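Local atomic coordinates of CocE/NonD family hydrolase (Staphylococcus aureus subsp. aureus COL, PDB entry 3III), a protein that probably acts as a hydrolase of the CocE/NonD family, with an alpha/beta-hydrolase domain related to X-Pro dipeptidyl-peptidases and a C-terminal non-catalytic beta domain. Residues 27-32 with 100-105; 260-265 with 288-293; 298-303 with 444-449; 427-432 with 494-499; 449-454 with 517-522. All blocks are in the same frame, centred on the assembly; numbering follows the deposited sequence.

Interaction 1. Residues 27-32 with 100-105; sequences VVDSVQ and SSFTPE
Asp-29 OD1 accepts two hydrogen bonds from Ser-101, whose two donors reach it from opposite faces of the carboxylate plane. The hydroxyl gives the shorter one, with Ser-101 OG 2.7 Å from Asp-29 OD1 and well above the plane. The backbone N of Ser-101 comes in on the syn side, 3.0 Å from Asp-29 OD1 and fairly straight (164°); it forks to Asp-29 OD2 at 3.2 Å with a more bent N-H. Next to this grip, Ser-100 CB rests 3.2 Å from Asp-29 O and 3.6 Å from Val-28 CG1. Val-28 CG2 meets Phe-102 CD2 at 4.1 Å, the two side chains crossing obliquely, and Asp-29 OD1 lies at the edge of the same ring, near its plane. Segment 100-105 folds as a type I turn from Ser-100 to Thr-103, with an ST turn in which Ser-100 OG accepts from Phe-102 N; that hydroxyl also bonds Asp-109. Strand 22-30 is an outermost strand of the large mixed sheet, and this turn packs against it. With an N-H and a hydroxyl of one residue both turned to it, the Asp-29 carboxylate is probably stabilised in its ionised form.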
# COMPACT_ATOMS: atom_id res chain seq x y z
N VAL A 27 19.03 27.64 1.58
CA VAL A 27 18.10 27.93 2.67
C VAL A 27 16.76 27.26 2.28
O VAL A 27 16.19 27.59 1.23
CB VAL A 27 17.94 29.46 2.87
CG1 VAL A 27 16.90 29.81 3.92
CG2 VAL A 27 19.30 30.13 3.21
N VAL A 28 16.24 26.42 3.16
CA VAL A 28 15.06 25.56 2.91
C VAL A 28 13.88 26.20 3.62
O VAL A 28 14.01 26.67 4.73
CB VAL A 28 15.30 24.07 3.40
CG1 VAL A 28 13.97 23.20 3.35
CG2 VAL A 28 16.40 23.42 2.59
N ASP A 29 12.72 26.17 2.96
CA ASP A 29 11.46 26.62 3.55
C ASP A 29 10.90 25.47 4.39
O ASP A 29 10.01 24.76 3.97
CB ASP A 29 10.47 27.06 2.47
CG ASP A 29 10.33 26.02 1.31
OD1 ASP A 29 11.26 25.31 0.91
OD2 ASP A 29 9.25 25.88 0.83
N SER A 30 11.46 25.26 5.57
CA SER A 30 11.00 24.16 6.41
C SER A 30 9.58 24.44 6.92
O SER A 30 9.27 25.54 7.32
CB SER A 30 11.93 23.94 7.61
OG SER A 30 11.34 23.01 8.51
N VAL A 31 8.74 23.42 6.88
CA VAL A 31 7.35 23.45 7.38
C VAL A 31 7.31 23.63 8.92
O VAL A 31 6.39 24.24 9.45
CB VAL A 31 6.66 22.10 6.89
CG1 VAL A 31 5.47 21.68 7.72
CG2 VAL A 31 6.31 22.27 5.43
N GLN A 32 8.27 23.01 9.61
CA GLN A 32 8.30 22.97 11.06
C GLN A 32 9.20 24.05 11.66
O GLN A 32 8.93 24.56 12.72
CB GLN A 32 8.83 21.59 11.51
CG GLN A 32 7.98 20.44 10.95
CD GLN A 32 8.37 19.93 9.56
OE1 GLN A 32 9.45 20.26 9.01
NE2 GLN A 32 7.46 19.10 8.98
N SER A 100 8.45 21.20 2.48
CA SER A 100 9.29 22.18 1.85
C SER A 100 9.33 21.97 0.32
O SER A 100 9.00 20.93 -0.22
CB SER A 100 10.71 22.12 2.35
OG SER A 100 11.34 20.95 1.89
N SER A 101 9.84 22.98 -0.36
CA SER A 101 9.97 22.90 -1.82
C SER A 101 11.09 21.93 -2.27
O SER A 101 11.32 21.73 -3.49
CB SER A 101 10.11 24.32 -2.35
OG SER A 101 11.27 24.94 -1.80
N PHE A 102 11.82 21.35 -1.32
CA PHE A 102 12.95 20.44 -1.63
C PHE A 102 12.57 18.97 -1.33
O PHE A 102 13.43 18.14 -1.00
CB PHE A 102 14.18 20.87 -0.85
CG PHE A 102 14.82 22.17 -1.36
CD1 PHE A 102 15.81 22.13 -2.31
CD2 PHE A 102 14.37 23.39 -0.92
CE1 PHE A 102 16.38 23.29 -2.79
CE2 PHE A 102 14.94 24.56 -1.39
CZ PHE A 102 15.92 24.52 -2.33
N THR A 103 11.28 18.67 -1.43
CA THR A 103 10.72 17.37 -1.13
C THR A 103 9.91 16.84 -2.34
O THR A 103 8.75 17.17 -2.50
CB THR A 103 9.76 17.44 0.05
OG1 THR A 103 10.35 18.14 1.15
CG2 THR A 103 9.35 16.04 0.50
N PRO A 104 10.54 16.00 -3.19
CA PRO A 104 9.79 15.27 -4.18
C PRO A 104 8.73 14.45 -3.47
O PRO A 104 8.94 13.97 -2.36
CB PRO A 104 10.84 14.38 -4.87
CG PRO A 104 12.20 15.11 -4.59
CD PRO A 104 11.99 15.67 -3.20
N GLU A 105 7.61 14.27 -4.14
CA GLU A 105 6.44 13.66 -3.50
C GLU A 105 6.76 12.36 -2.81
O GLU A 105 7.36 11.48 -3.39
CB GLU A 105 5.35 13.44 -4.56
CG GLU A 105 4.59 14.76 -4.92
CD GLU A 105 5.20 15.67 -6.03
OE1 GLU A 105 6.41 15.55 -6.43
OE2 GLU A 105 4.41 16.53 -6.51

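Interaction 2. Residues 260-265 with 288-293; sequences TPLLTC and EEKWLY
Trp-291 turns the edge of its indole to Leu-262: its CE3 stands 3.5 Å from Leu-262 O, near the ring plane. Beyond the two segments His-332 stacks on the indole, Trp-327 meets it edge-to-face, and NE1 bonds Thr-330 O. The Tyr-293 ring receives Cys-265 SG obliquely, the sulfur lying 4.1 Å from Tyr-293 CD2, and Arg-311 adds a cation-pi contact. On this same face of the sheet Leu-263 crosses Trp-291 at about a right angle, CD1 of the leucine 4.0 Å from CB of the tryptophan. The backbones run parallel, 17° apart, as two neighbouring strands of the beta-alpha-beta unit made by strand 262-267, helix 275-284 and strand 290-295. Four hydrogen bonds join them: Leu-262 N to Glu-289 O, Trp-291 N to Leu-262 O, Thr-264 N to Trp-291 O, and Tyr-293 N to Thr-264 O, the last 2.8 Å long. On the other face Leu-262 CB touches Lys-290 CB at 3.8 Å, and Thr-264 CG2 packs on Leu-292 CD1 at 3.8 Å; Thr-264 and Leu-292 both also touch Phe-282 of the connecting helix. At the start of the pair Pro-261 and Glu-289 lie side by side and point the same way, Pro-261 CG 4.0 Å from Glu-289 OE1, while Glu-289 OE2 is engaged in a salt bridge with Lys-328.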
# COMPACT_ATOMS: atom_id res chain seq x y z
N THR A 260 15.96 -6.26 9.40
CA THR A 260 16.20 -4.85 9.81
C THR A 260 15.08 -4.33 10.72
O THR A 260 13.92 -4.59 10.48
CB THR A 260 16.28 -3.96 8.52
OG1 THR A 260 17.33 -4.44 7.66
CG2 THR A 260 16.49 -2.48 8.82
N PRO A 261 15.43 -3.59 11.79
CA PRO A 261 14.41 -2.95 12.59
C PRO A 261 13.44 -2.14 11.72
O PRO A 261 13.86 -1.39 10.81
CB PRO A 261 15.20 -2.01 13.49
CG PRO A 261 16.52 -2.70 13.71
CD PRO A 261 16.78 -3.38 12.35
N LEU A 262 12.17 -2.28 12.01
CA LEU A 262 11.09 -1.99 11.07
C LEU A 262 9.91 -1.24 11.70
O LEU A 262 9.39 -1.65 12.71
CB LEU A 262 10.59 -3.35 10.51
CG LEU A 262 9.27 -3.36 9.75
CD1 LEU A 262 9.43 -2.51 8.47
CD2 LEU A 262 8.87 -4.78 9.33
N LEU A 263 9.56 -0.11 11.10
CA LEU A 263 8.35 0.64 11.35
C LEU A 263 7.53 0.66 10.04
O LEU A 263 7.88 1.33 9.09
CB LEU A 263 8.69 2.05 11.86
CG LEU A 263 7.49 2.99 12.02
CD1 LEU A 263 6.43 2.50 13.04
CD2 LEU A 263 7.91 4.44 12.41
N THR A 264 6.43 -0.10 10.00
CA THR A 264 5.55 -0.17 8.87
C THR A 264 4.36 0.70 9.04
O THR A 264 3.76 0.73 10.15
CB THR A 264 5.04 -1.62 8.71
OG1 THR A 264 6.18 -2.48 8.61
CG2 THR A 264 4.13 -1.76 7.45
N CYS A 265 3.96 1.42 8.00
CA CYS A 265 2.60 1.97 8.00
C CYS A 265 1.80 1.22 6.95
O CYS A 265 2.26 1.04 5.81
CB CYS A 265 2.58 3.48 7.74
SG CYS A 265 0.91 4.08 7.53
N GLU A 288 13.45 -8.89 14.49
CA GLU A 288 13.12 -9.07 15.89
C GLU A 288 12.48 -7.81 16.49
O GLU A 288 11.81 -7.87 17.54
CB GLU A 288 14.40 -9.45 16.66
CG GLU A 288 14.80 -10.89 16.45
CD GLU A 288 16.20 -11.25 17.01
OE1 GLU A 288 16.81 -10.45 17.76
OE2 GLU A 288 16.68 -12.34 16.68
N GLU A 289 12.67 -6.66 15.83
CA GLU A 289 12.23 -5.37 16.34
C GLU A 289 11.37 -4.74 15.23
O GLU A 289 11.92 -4.21 14.27
CB GLU A 289 13.45 -4.50 16.65
CG GLU A 289 14.40 -5.13 17.69
CD GLU A 289 15.64 -4.27 18.01
OE1 GLU A 289 16.68 -4.34 17.32
OE2 GLU A 289 15.60 -3.56 18.99
N LYS A 290 10.06 -4.88 15.32
CA LYS A 290 9.16 -4.37 14.30
C LYS A 290 7.87 -3.82 14.90
O LYS A 290 7.38 -4.33 15.91
CB LYS A 290 8.91 -5.44 13.26
CG LYS A 290 8.29 -6.74 13.77
CD LYS A 290 7.85 -7.63 12.56
CE LYS A 290 7.28 -8.94 13.01
NZ LYS A 290 6.97 -9.90 11.84
N TRP A 291 7.36 -2.77 14.27
CA TRP A 291 6.15 -2.07 14.70
C TRP A 291 5.29 -1.78 13.51
O TRP A 291 5.79 -1.53 12.41
CB TRP A 291 6.54 -0.75 15.39
CG TRP A 291 7.19 -0.98 16.72
CD1 TRP A 291 6.58 -1.00 17.95
CD2 TRP A 291 8.57 -1.27 16.97
NE1 TRP A 291 7.49 -1.30 18.92
CE2 TRP A 291 8.71 -1.49 18.34
CE3 TRP A 291 9.70 -1.40 16.15
CZ2 TRP A 291 9.95 -1.78 18.94
CZ3 TRP A 291 10.95 -1.69 16.77
CH2 TRP A 291 11.04 -1.88 18.12
N LEU A 292 4.00 -1.71 13.74
CA LEU A 292 3.04 -1.41 12.69
C LEU A 292 2.11 -0.29 13.15
O LEU A 292 1.59 -0.30 14.30
CB LEU A 292 2.22 -2.68 12.38
CG LEU A 292 1.01 -2.57 11.47
CD1 LEU A 292 1.47 -2.18 10.09
CD2 LEU A 292 0.19 -3.93 11.45
N TYR A 293 1.88 0.67 12.27
CA TYR A 293 0.90 1.73 12.54
C TYR A 293 -0.14 1.70 11.41
O TYR A 293 0.25 1.76 10.24
CB TYR A 293 1.62 3.06 12.53
CG TYR A 293 0.75 4.29 12.60
CD1 TYR A 293 0.06 4.59 13.74
CD2 TYR A 293 0.60 5.11 11.49
CE1 TYR A 293 -0.80 5.69 13.79
CE2 TYR A 293 -0.21 6.24 11.54
CZ TYR A 293 -0.90 6.53 12.67
OH TYR A 293 -1.74 7.60 12.67

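Interaction 3. Residues 298-303 with 444-449; sequences KEWESY and FNHIEN
Trp-300 and His-446 set their rings nearly parallel, 11° apart, but slid so far that they barely overlap; Trp-300 CZ3 still comes within 3.3 Å of His-446 CE1. Asn-445 fixes the rotation of the imidazole: ND1 of His-446 donates to Asn-445 OD1 at 2.9 Å, exactly in the ring plane. Glu-299 crosses the histidine at about a right angle, OE1 3.7 Å from His-446 CE1, its carboxylate turned 25° from the ring. A water lies between His-446 NE2 and Glu-301 N. Lys-298 runs beside the imidazole, Lys-298 CG 3.9 Å from His-446 CD2, and then bends at chi4 (-60°), carrying NZ to a salt bridge 2.7 Å from Glu-448 OE2, on its anti lone pair. Lys-298 NZ also bonds Thr-93 O. This is a domain interface: the N terminus of helix 299-304 in the hydrolase part, with Lys-298 as N-cap, meets a G1 bulge of the C-terminal beta domain beside a bound palmitic acid that touches Trp-300.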
# COMPACT_ATOMS: atom_id res chain seq x y z
N LYS A 298 -5.87 9.65 4.87
CA LYS A 298 -5.26 9.80 3.57
C LYS A 298 -3.72 9.55 3.61
O LYS A 298 -3.07 9.77 4.63
CB LYS A 298 -5.61 11.20 3.01
CG LYS A 298 -7.03 11.37 2.55
CD LYS A 298 -7.45 12.87 2.47
CE LYS A 298 -8.91 13.07 2.19
NZ LYS A 298 -9.48 12.50 0.91
N GLU A 299 -3.17 9.11 2.50
CA GLU A 299 -1.81 8.52 2.42
C GLU A 299 -0.66 9.47 2.71
O GLU A 299 0.02 9.34 3.75
CB GLU A 299 -1.64 7.83 1.06
CG GLU A 299 -0.28 7.23 0.70
CD GLU A 299 -0.28 6.67 -0.72
OE1 GLU A 299 -1.38 6.59 -1.32
OE2 GLU A 299 0.78 6.33 -1.29
N TRP A 300 -0.42 10.41 1.79
CA TRP A 300 0.68 11.37 1.94
C TRP A 300 0.35 12.35 3.08
O TRP A 300 1.24 12.79 3.80
CB TRP A 300 0.98 12.13 0.64
CG TRP A 300 1.50 11.24 -0.45
CD1 TRP A 300 2.79 10.76 -0.59
CD2 TRP A 300 0.76 10.67 -1.53
NE1 TRP A 300 2.88 9.95 -1.69
CE2 TRP A 300 1.64 9.86 -2.27
CE3 TRP A 300 -0.59 10.77 -1.93
CZ2 TRP A 300 1.26 9.18 -3.42
CZ3 TRP A 300 -0.99 10.09 -3.05
CH2 TRP A 300 -0.07 9.27 -3.78
N GLU A 301 -0.92 12.70 3.25
CA GLU A 301 -1.31 13.55 4.38
C GLU A 301 -0.85 12.97 5.74
O GLU A 301 -0.26 13.67 6.58
CB GLU A 301 -2.81 13.80 4.34
CG GLU A 301 -3.36 14.52 5.63
CD GLU A 301 -4.87 14.58 5.58
OE1 GLU A 301 -5.40 15.37 4.71
OE2 GLU A 301 -5.50 13.87 6.37
N SER A 302 -1.05 11.67 5.95
CA SER A 302 -0.71 11.07 7.19
C SER A 302 0.84 10.95 7.35
O SER A 302 1.34 11.12 8.47
CB SER A 302 -1.36 9.71 7.37
OG SER A 302 -2.79 9.73 7.34
N TYR A 303 1.57 10.69 6.26
CA TYR A 303 3.01 10.58 6.29
C TYR A 303 3.66 11.86 6.81
O TYR A 303 4.54 11.83 7.68
CB TYR A 303 3.54 10.26 4.90
CG TYR A 303 5.02 10.19 4.83
CD1 TYR A 303 5.69 9.15 5.45
CD2 TYR A 303 5.76 11.11 4.08
CE1 TYR A 303 7.06 9.06 5.38
CE2 TYR A 303 7.14 11.04 4.02
CZ TYR A 303 7.78 9.99 4.69
OH TYR A 303 9.14 9.84 4.60
N PHE A 444 -9.53 3.68 -2.00
CA PHE A 444 -8.54 3.93 -3.09
C PHE A 444 -9.21 4.54 -4.34
O PHE A 444 -10.30 4.13 -4.73
CB PHE A 444 -7.85 2.63 -3.44
CG PHE A 444 -6.70 2.80 -4.39
CD1 PHE A 444 -6.81 2.32 -5.66
CD2 PHE A 444 -5.54 3.44 -4.00
CE1 PHE A 444 -5.73 2.43 -6.56
CE2 PHE A 444 -4.50 3.58 -4.86
CZ PHE A 444 -4.62 3.10 -6.16
N ASN A 445 -8.59 5.48 -5.03
CA ASN A 445 -7.36 6.15 -4.68
C ASN A 445 -7.75 7.56 -4.24
O ASN A 445 -8.13 8.44 -5.07
CB ASN A 445 -6.40 6.09 -5.93
CG ASN A 445 -5.05 6.69 -5.67
OD1 ASN A 445 -4.84 7.27 -4.58
ND2 ASN A 445 -4.13 6.64 -6.66
N HIS A 446 -7.65 7.81 -2.92
CA HIS A 446 -8.14 9.06 -2.29
C HIS A 446 -9.58 9.39 -2.68
O HIS A 446 -9.90 10.52 -3.00
CB HIS A 446 -7.21 10.25 -2.60
CG HIS A 446 -5.87 10.13 -1.94
ND1 HIS A 446 -4.93 9.22 -2.38
CD2 HIS A 446 -5.35 10.75 -0.87
CE1 HIS A 446 -3.88 9.29 -1.58
NE2 HIS A 446 -4.10 10.21 -0.65
N ILE A 447 -10.44 8.38 -2.71
CA ILE A 447 -11.87 8.61 -2.86
C ILE A 447 -12.49 8.72 -1.47
O ILE A 447 -11.93 8.23 -0.51
CB ILE A 447 -12.61 7.54 -3.72
CG1 ILE A 447 -12.63 6.15 -3.04
CG2 ILE A 447 -11.97 7.51 -5.13
CD1 ILE A 447 -13.51 5.08 -3.88
N GLU A 448 -13.57 9.47 -1.37
CA GLU A 448 -14.25 9.67 -0.07
C GLU A 448 -15.59 8.96 0.03
O GLU A 448 -16.19 8.94 1.11
CB GLU A 448 -14.40 11.16 0.22
CG GLU A 448 -13.02 11.85 0.27
CD GLU A 448 -13.02 13.27 0.75
OE1 GLU A 448 -14.11 13.88 0.95
OE2 GLU A 448 -11.89 13.81 0.94
N ASN A 449 -16.04 8.37 -1.08
CA ASN A 449 -17.29 7.56 -1.09
C ASN A 449 -17.02 6.07 -1.12
O ASN A 449 -17.77 5.30 -1.73
CB ASN A 449 -18.18 7.94 -2.31
CG ASN A 449 -17.52 7.59 -3.66
OD1 ASN A 449 -16.31 7.52 -3.76
ND2 ASN A 449 -18.36 7.29 -4.66
O HOH W 1 -9.85 9.65 0.93
O HOH W 2 -2.28 6.08 -3.67
O HOH W 3 -2.69 12.17 0.88

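Interaction 4. Residues 427-432 with 494-499; sequences AGIKKL and IELLPS
Leu-496 and Ala-427 carry this contact, with Ile-429 as the third partner. One methyl of the leucine serves both partners: CD1 of Leu-496 lies 4.0 Å from Ala-427 CB and also 4.0 Å from Ile-429 CG1. CG of Leu-496 is about as near, 3.9 Å from Ile-429 CG1, and these two side chains cross at about a right angle. Ile-429 offers CG1 because chi1 (-53°) sets that branch anti to its carbonyl carbon, beside its backbone N. Ala-427 CB is also met by the CG2 methyl of Ile-494, at 4.0 Å. The strand segments face one another across the two sheets of the C-terminal beta domain, their axes 8.1 Å apart at closest and turned by 44°. Each side is extended by its own sheet: Leu-411 and Leu-413 of strand 408-417 join Leu-496 and Ile-494, whereas Leu-509 and Val-511 of strand 508-514 flank Ile-429. The backbone of Ala-427, Gly-428 and Ile-429 spends its hydrogen bonds on neighbouring strands. The side-chain contacts are all aliphatic, and no hydrogen bond spans the two segments, consistent with van der Waals packing and burial of apolar surface as the source of cohesion.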
# COMPACT_ATOMS: atom_id res chain seq x y z
N ALA A 427 -16.28 -8.45 -4.80
CA ALA A 427 -16.87 -8.45 -3.46
C ALA A 427 -16.64 -7.15 -2.75
O ALA A 427 -15.60 -6.46 -2.94
CB ALA A 427 -16.34 -9.57 -2.64
N GLY A 428 -17.61 -6.79 -1.92
CA GLY A 428 -17.48 -5.68 -1.06
C GLY A 428 -18.18 -5.81 0.27
O GLY A 428 -19.19 -6.53 0.40
N ILE A 429 -17.59 -5.17 1.28
CA ILE A 429 -18.22 -5.02 2.60
C ILE A 429 -18.57 -3.56 2.77
O ILE A 429 -17.71 -2.68 2.57
CB ILE A 429 -17.26 -5.42 3.72
CG1 ILE A 429 -16.70 -6.82 3.46
CG2 ILE A 429 -17.98 -5.32 5.16
CD1 ILE A 429 -17.82 -7.93 3.36
N LYS A 430 -19.83 -3.31 3.16
CA LYS A 430 -20.33 -1.94 3.41
C LYS A 430 -20.88 -1.89 4.85
O LYS A 430 -21.26 -2.93 5.41
CB LYS A 430 -21.47 -1.57 2.44
CG LYS A 430 -21.07 -1.54 1.01
CD LYS A 430 -22.18 -1.17 0.05
CE LYS A 430 -21.59 -0.96 -1.35
NZ LYS A 430 -20.68 0.23 -1.45
N LYS A 431 -20.92 -0.69 5.41
CA LYS A 431 -21.57 -0.42 6.68
C LYS A 431 -22.71 0.49 6.39
O LYS A 431 -22.53 1.47 5.61
CB LYS A 431 -20.64 0.28 7.66
CG LYS A 431 -21.38 0.50 9.03
CD LYS A 431 -20.47 0.86 10.17
CE LYS A 431 -20.44 2.31 10.51
NZ LYS A 431 -19.94 2.63 11.88
N LEU A 432 -23.88 0.19 6.98
CA LEU A 432 -25.06 0.99 6.83
C LEU A 432 -25.43 1.49 8.23
O LEU A 432 -25.36 0.73 9.21
CB LEU A 432 -26.23 0.20 6.24
CG LEU A 432 -26.04 -0.72 5.04
CD1 LEU A 432 -27.41 -1.26 4.60
CD2 LEU A 432 -25.38 0.07 3.92
N ILE A 494 -12.95 -15.63 -1.30
CA ILE A 494 -12.54 -14.32 -1.74
C ILE A 494 -11.88 -13.58 -0.60
O ILE A 494 -12.47 -13.45 0.50
CB ILE A 494 -13.72 -13.52 -2.29
CG1 ILE A 494 -14.37 -14.28 -3.45
CG2 ILE A 494 -13.28 -12.15 -2.83
CD1 ILE A 494 -15.60 -13.54 -4.06
N GLU A 495 -10.65 -13.13 -0.86
CA GLU A 495 -9.87 -12.28 0.11
C GLU A 495 -10.42 -10.83 0.19
O GLU A 495 -10.13 -10.00 -0.66
CB GLU A 495 -8.38 -12.27 -0.32
CG GLU A 495 -7.40 -11.48 0.59
CD GLU A 495 -5.98 -11.46 0.03
OE1 GLU A 495 -5.79 -11.80 -1.15
OE2 GLU A 495 -5.02 -11.15 0.79
N LEU A 496 -11.21 -10.55 1.21
CA LEU A 496 -11.47 -9.15 1.59
C LEU A 496 -10.20 -8.60 2.29
O LEU A 496 -9.68 -9.22 3.19
CB LEU A 496 -12.73 -8.99 2.47
CG LEU A 496 -14.09 -9.22 1.86
CD1 LEU A 496 -14.30 -8.39 0.62
CD2 LEU A 496 -14.28 -10.71 1.60
N LEU A 497 -9.69 -7.48 1.79
CA LEU A 497 -8.44 -6.94 2.24
C LEU A 497 -8.63 -6.37 3.64
O LEU A 497 -9.78 -6.05 4.04
CB LEU A 497 -7.97 -5.89 1.26
CG LEU A 497 -7.53 -6.52 -0.09
CD1 LEU A 497 -7.15 -5.35 -1.00
CD2 LEU A 497 -6.38 -7.53 0.04
N PRO A 498 -7.52 -6.27 4.41
CA PRO A 498 -7.62 -5.89 5.83
C PRO A 498 -8.28 -4.52 6.05
O PRO A 498 -7.97 -3.56 5.33
CB PRO A 498 -6.17 -5.83 6.28
CG PRO A 498 -5.44 -6.78 5.32
CD PRO A 498 -6.15 -6.63 4.03
N SER A 499 -9.21 -4.49 7.01
CA SER A 499 -9.99 -3.31 7.35
C SER A 499 -10.25 -3.28 8.87
O SER A 499 -10.20 -4.28 9.52
CB SER A 499 -11.30 -3.33 6.56
OG SER A 499 -12.15 -4.33 7.01

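Interaction 5. Residues 449-454 with 517-522; sequences NGQVAT and EIVIGN
Gly-450 and Val-519 mark the nearest approach of the two backbones, CA to CA 6.5 Å, and no hydrogen bond joins the segments directly; the contact is made mainly by side chains. Val-519 divides its two methyls. CG1, anti to the backbone N (chi1 175°), rests 3.5 Å from Asn-449 O and 4.0 Å from Asn-449 ND2; CG2 lies 3.7 Å from Gln-451 OE1. The valine and each of these two polar side chains lie alongside one another, pointing opposite ways. Ile-518 meets the same glutamine differently, crossing it at about a right angle with CG2 3.4 Å from Gln-451 OE1. The amide of Gln-451 is pinned at both ends: NE2 donates to Thr-454 OG1 at 2.9 Å, almost straight (170°) and close to the amide plane, while OE1 accepts from Lys-430 NZ. Its oxygen is therefore turned to the two aliphatic residues with its polar need met from elsewhere. Segment 517-522 is tied down by Arg-530, whose NH1 bonds both Val-519 O and Gly-521 O. Just beyond the glutamine, Val-452 and Ala-453 both face Ile-429 in a classic beta bulge. The contact thus sets the long loop between strands 508-514 and 541-546 against the part of strand 447-458 just before that bulge, in the five-stranded antiparallel sheet of the C-terminal beta domain.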
# COMPACT_ATOMS: atom_id res chain seq x y z
N ASN A 449 -16.04 8.37 -1.08
CA ASN A 449 -17.29 7.56 -1.09
C ASN A 449 -17.02 6.07 -1.12
O ASN A 449 -17.77 5.30 -1.73
CB ASN A 449 -18.18 7.94 -2.31
CG ASN A 449 -17.52 7.59 -3.66
OD1 ASN A 449 -16.31 7.52 -3.76
ND2 ASN A 449 -18.36 7.29 -4.66
N GLY A 450 -15.96 5.64 -0.45
CA GLY A 450 -15.60 4.27 -0.39
C GLY A 450 -16.35 3.47 0.65
O GLY A 450 -17.28 3.93 1.31
N GLN A 451 -15.91 2.22 0.81
CA GLN A 451 -16.64 1.27 1.61
C GLN A 451 -15.71 0.69 2.68
O GLN A 451 -14.66 1.24 2.95
CB GLN A 451 -17.31 0.20 0.70
CG GLN A 451 -16.36 -0.76 -0.02
CD GLN A 451 -17.08 -1.65 -1.14
OE1 GLN A 451 -18.26 -1.54 -1.34
NE2 GLN A 451 -16.31 -2.49 -1.84
N VAL A 452 -16.14 -0.35 3.34
CA VAL A 452 -15.36 -0.90 4.47
C VAL A 452 -14.20 -1.74 3.99
O VAL A 452 -13.05 -1.56 4.41
CB VAL A 452 -16.25 -1.77 5.35
CG1 VAL A 452 -15.44 -2.66 6.39
CG2 VAL A 452 -17.30 -0.94 6.08
N ALA A 453 -14.50 -2.69 3.13
CA ALA A 453 -13.49 -3.61 2.57
C ALA A 453 -13.89 -4.04 1.15
O ALA A 453 -15.06 -4.13 0.81
CB ALA A 453 -13.32 -4.83 3.49
N THR A 454 -12.87 -4.34 0.36
CA THR A 454 -13.02 -4.76 -0.99
C THR A 454 -12.20 -6.04 -1.24
O THR A 454 -11.05 -6.25 -0.69
CB THR A 454 -12.62 -3.58 -1.90
OG1 THR A 454 -13.39 -2.41 -1.49
CG2 THR A 454 -12.87 -3.83 -3.43
N GLU A 517 -17.15 -3.41 -10.75
CA GLU A 517 -16.75 -2.61 -9.60
C GLU A 517 -17.93 -2.21 -8.74
O GLU A 517 -18.95 -1.76 -9.24
CB GLU A 517 -15.97 -1.36 -10.02
CG GLU A 517 -14.70 -1.15 -9.21
CD GLU A 517 -13.68 -2.20 -9.47
OE1 GLU A 517 -13.47 -3.07 -8.59
OE2 GLU A 517 -13.02 -2.10 -10.53
N ILE A 518 -17.77 -2.35 -7.43
CA ILE A 518 -18.85 -2.04 -6.52
C ILE A 518 -19.01 -0.54 -6.27
O ILE A 518 -20.10 0.00 -6.42
CB ILE A 518 -18.70 -2.88 -5.25
CG1 ILE A 518 -18.91 -4.38 -5.63
CG2 ILE A 518 -19.75 -2.45 -4.20
CD1 ILE A 518 -18.32 -5.27 -4.61
N VAL A 519 -17.93 0.13 -5.90
CA VAL A 519 -17.92 1.57 -5.80
C VAL A 519 -17.46 2.07 -7.15
O VAL A 519 -16.45 1.60 -7.71
CB VAL A 519 -16.99 2.04 -4.65
CG1 VAL A 519 -16.91 3.59 -4.65
CG2 VAL A 519 -17.46 1.50 -3.27
N ILE A 520 -18.22 2.95 -7.75
CA ILE A 520 -17.83 3.37 -9.06
C ILE A 520 -17.13 4.72 -9.03
O ILE A 520 -17.20 5.45 -8.04
CB ILE A 520 -19.00 3.35 -10.04
CG1 ILE A 520 -20.01 4.43 -9.71
CG2 ILE A 520 -19.67 1.94 -10.03
CD1 ILE A 520 -21.17 4.37 -10.68
N GLY A 521 -16.38 4.99 -10.09
CA GLY A 521 -15.75 6.31 -10.28
C GLY A 521 -14.44 6.45 -9.56
O GLY A 521 -13.95 5.54 -8.88
N ASN A 522 -13.84 7.60 -9.74
CA ASN A 522 -12.64 7.92 -9.02
C ASN A 522 -12.69 9.42 -8.66
O ASN A 522 -13.70 10.10 -8.91
CB ASN A 522 -11.43 7.52 -9.88
CG ASN A 522 -11.25 8.38 -11.12
OD1 ASN A 522 -11.78 9.50 -11.23
ND2 ASN A 522 -10.47 7.87 -12.08
O HOH W 4 -15.33 7.64 -6.24
O HOH W 5 -15.14 9.66 -5.90

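From the N terminus, interaction 1 closes a loop of 67 residues and fastens an outermost strand of the large mixed sheet to the turn at 100-105. Interaction 2 follows in series, closing a short loop around helix 275-284 within that sheet. Soon after strand 290-295, interaction 3 opens a span of 140 residues and ties the hydrolase part to the C-terminal domain. Interaction 4 begins inside that span and ends beyond it, so the two cross; interactions 4 and 5 cross likewise. Interactions 3 and 5 are in series and meet at the shared Asn-449. Strand 447-458 serves both, and it neighbours strand 424-432 of interaction 4.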